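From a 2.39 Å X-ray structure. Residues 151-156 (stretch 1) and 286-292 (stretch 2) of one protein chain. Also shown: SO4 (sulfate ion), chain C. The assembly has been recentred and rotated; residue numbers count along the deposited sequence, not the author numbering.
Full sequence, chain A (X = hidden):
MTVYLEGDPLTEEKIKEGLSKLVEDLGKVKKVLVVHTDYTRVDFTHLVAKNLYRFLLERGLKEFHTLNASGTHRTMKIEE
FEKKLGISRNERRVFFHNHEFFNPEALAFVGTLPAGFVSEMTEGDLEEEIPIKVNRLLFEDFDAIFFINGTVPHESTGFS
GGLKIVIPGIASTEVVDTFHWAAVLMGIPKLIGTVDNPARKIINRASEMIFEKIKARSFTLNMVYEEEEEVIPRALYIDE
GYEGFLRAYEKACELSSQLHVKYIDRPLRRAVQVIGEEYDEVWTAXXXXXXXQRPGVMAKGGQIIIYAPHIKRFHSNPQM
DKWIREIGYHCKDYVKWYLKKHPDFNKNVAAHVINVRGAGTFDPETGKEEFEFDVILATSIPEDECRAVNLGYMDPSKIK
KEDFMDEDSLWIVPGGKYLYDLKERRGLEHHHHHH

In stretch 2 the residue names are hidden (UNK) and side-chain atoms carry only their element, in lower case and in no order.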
# COMPACT_ATOMS: atom_id res chain seq x y z
N THR A 151 1.41 -6.47 6.99
CA THR A 151 2.76 -6.46 6.41
C THR A 151 2.93 -7.45 5.26
O THR A 151 2.67 -8.66 5.41
CB THR A 151 3.86 -6.69 7.48
OG1 THR A 151 3.86 -5.60 8.42
CG2 THR A 151 5.23 -6.81 6.83
N VAL A 152 3.39 -6.92 4.13
CA VAL A 152 3.49 -7.64 2.88
C VAL A 152 4.57 -6.91 2.06
O VAL A 152 4.82 -5.73 2.30
CB VAL A 152 2.10 -7.65 2.18
CG1 VAL A 152 2.18 -7.37 0.68
CG2 VAL A 152 1.36 -8.95 2.46
N PRO A 153 5.24 -7.60 1.12
CA PRO A 153 6.26 -6.87 0.36
C PRO A 153 5.62 -5.75 -0.46
O PRO A 153 4.54 -5.97 -1.01
CB PRO A 153 6.84 -7.93 -0.57
CG PRO A 153 6.47 -9.24 0.05
CD PRO A 153 5.16 -9.02 0.73
N HIS A 154 6.27 -4.59 -0.54
CA HIS A 154 5.65 -3.43 -1.15
C HIS A 154 6.61 -2.67 -2.06
O HIS A 154 7.80 -2.49 -1.73
CB HIS A 154 5.11 -2.50 -0.06
CG HIS A 154 4.13 -1.48 -0.56
ND1 HIS A 154 4.53 -0.26 -1.08
CD2 HIS A 154 2.78 -1.48 -0.58
CE1 HIS A 154 3.45 0.44 -1.41
NE2 HIS A 154 2.38 -0.27 -1.12
N GLU A 155 6.06 -2.22 -3.19
CA GLU A 155 6.84 -1.60 -4.27
C GLU A 155 7.44 -0.23 -3.91
O GLU A 155 8.39 0.21 -4.57
CB GLU A 155 5.96 -1.44 -5.52
CG GLU A 155 4.83 -0.42 -5.35
CD GLU A 155 3.61 -0.99 -4.59
OE1 GLU A 155 3.67 -2.16 -4.10
OE2 GLU A 155 2.57 -0.29 -4.49
N SER A 156 6.88 0.45 -2.90
CA SER A 156 7.34 1.79 -2.52
C SER A 156 7.99 1.83 -1.13
O SER A 156 8.84 2.69 -0.86
CB SER A 156 6.21 2.83 -2.56
OG SER A 156 5.65 2.95 -3.86
N UNK A 286 -1.66 -2.26 -10.69
CA UNK A 286 -0.25 -2.16 -11.05
C UNK A 286 0.66 -3.06 -10.21
O UNK A 286 1.78 -3.39 -10.66
N UNK A 287 0.21 -3.46 -9.02
CA UNK A 287 0.90 -4.49 -8.21
C UNK A 287 1.27 -5.74 -9.02
O UNK A 287 2.27 -6.41 -8.73
c UNK A 287 0.05 -4.89 -7.01
c UNK A 287 -0.53 -3.35 -3.51
c UNK A 287 0.37 -4.13 -5.73
n UNK A 287 0.27 -2.08 -3.64
c UNK A 287 -0.88 -3.94 -4.86
N UNK A 288 0.45 -6.05 -10.03
CA UNK A 288 0.74 -7.13 -10.95
C UNK A 288 2.07 -6.98 -11.65
O UNK A 288 2.80 -7.96 -11.83
N UNK A 289 2.41 -5.75 -12.05
CA UNK A 289 3.73 -5.50 -12.63
C UNK A 289 4.85 -5.47 -11.56
O UNK A 289 5.89 -6.14 -11.72
o UNK A 289 5.05 -3.81 -13.78
c UNK A 289 3.72 -4.21 -13.45
N UNK A 290 4.63 -4.73 -10.47
CA UNK A 290 5.69 -4.55 -9.45
C UNK A 290 6.21 -5.89 -8.92
O UNK A 290 7.42 -6.03 -8.68
o UNK A 290 1.96 0.77 -9.39
c UNK A 290 2.76 -0.32 -9.11
c UNK A 290 5.23 -3.73 -8.25
c UNK A 290 3.83 -0.62 -9.94
c UNK A 290 2.49 -1.10 -8.01
c UNK A 290 4.62 -1.72 -9.67
c UNK A 290 3.29 -2.20 -7.75
c UNK A 290 4.37 -2.53 -8.56
N UNK A 291 5.31 -6.85 -8.70
CA UNK A 291 5.71 -8.11 -8.06
C UNK A 291 6.56 -8.99 -8.97
O UNK A 291 7.11 -10.01 -8.51
c UNK A 291 4.50 -8.90 -7.55
c UNK A 291 3.89 -7.97 -3.97
c UNK A 291 3.71 -8.19 -6.47
c UNK A 291 4.60 -7.79 -5.31
n UNK A 291 2.73 -7.04 -3.72
N UNK A 292 6.70 -8.60 -10.23
CA UNK A 292 7.47 -9.38 -11.19
C UNK A 292 8.76 -8.68 -11.65
O UNK A 292 9.36 -9.08 -12.65
c UNK A 292 5.78 -11.97 -11.48
c UNK A 292 6.58 -9.73 -12.39
c UNK A 292 4.38 -10.75 -13.21
c UNK A 292 5.35 -10.59 -12.03
S SO4 C . -1.03 -0.37 -0.50
O1 SO4 C . -0.28 -0.56 0.75
O2 SO4 C . -2.33 0.28 -0.21
O3 SO4 C . -0.31 0.46 -1.48
O4 SO4 C . -1.27 -1.71 -1.07

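Position 286 has backbone atoms only, with no side-chain atom modelled, and touches nothing on stretch 1. An ideal CB built here would lie 2.8 Å from the single ring-borne oxygen of position 290, a clash that leaves no room for a side chain. The residue is Gly286.

Position 287 carries four carbons in an unbranched row ending in nitrogen. That terminal nitrogen lies 3.0 Å from OE2 of Glu155 and 3.8 Å from NE2 of His154. The chain length and terminal element identify Lys287. Its CA-to-CB bond points sideways, yet the end of the chain comes nearer to stretch 1; chi3 is t and chi4 is p.

Position 288 again has no side-chain atoms and lies out of reach of stretch 1. It is Gly288.

Position 289 has one carbon followed by one oxygen, the pattern of a hydroxymethyl group; its oxygen is 8.6 Å from CB of Glu155, the nearest its side chain comes to stretch 1, so there is no contact. It is Ser289, with chi1 in t.

Position 290 shows one carbon leading to a six-carbon ring that bears one oxygen. A ring carbon sits 3.4 Å from CG of Glu155, a van der Waals contact oblique to the ring. This is Tyr290; its CA-to-CB bond points toward stretch 1, and its backbone N donates to O of Gly286 at 3.2 Å, as expected of a helical turn.

Position 291 repeats the row of four carbons ending in nitrogen, here 3.4 Å from the backbone O of Pro153 and 4.4 Å from CG1 of Val152. It is Lys291. Its m, m start bends the chain, whose end approaches stretch 1 although CA-to-CB points sideways.

Position 292 has four carbons, forked at the second, and makes no contact with stretch 1. It is Leu292, chi1 m and chi2 t.

The contact buries 261 Å² in total and centres on Glu155, which gives up 79 Å² to stretch 2. Its carboxylate forms a salt bridge with Lys287, OE2 to NZ at 3.0 Å, supplemented by a weak hydrogen bond from NZ to OE1 at 3.4 Å, while its CG packs against CD2 of Tyr290. Lys291 NZ adds a weak hydrogen bond to Pro153 O at 3.4 Å. The sulfate, probably from the crystallisation liquor, joins both stretches: His154 NE2 donates to its O3 at 2.8 Å and 177°, and Lys287 NZ bonds weakly to its O4 at 3.0 Å. The lysine ammonium thus lies between two anionic groups. A hydrogen bond from Ser156 N to His154 ND1, 3.1 Å, helps hold the imidazole so that NE2 faces the sulfate.

Stretch 2, residues 286-292: GKGSYKL
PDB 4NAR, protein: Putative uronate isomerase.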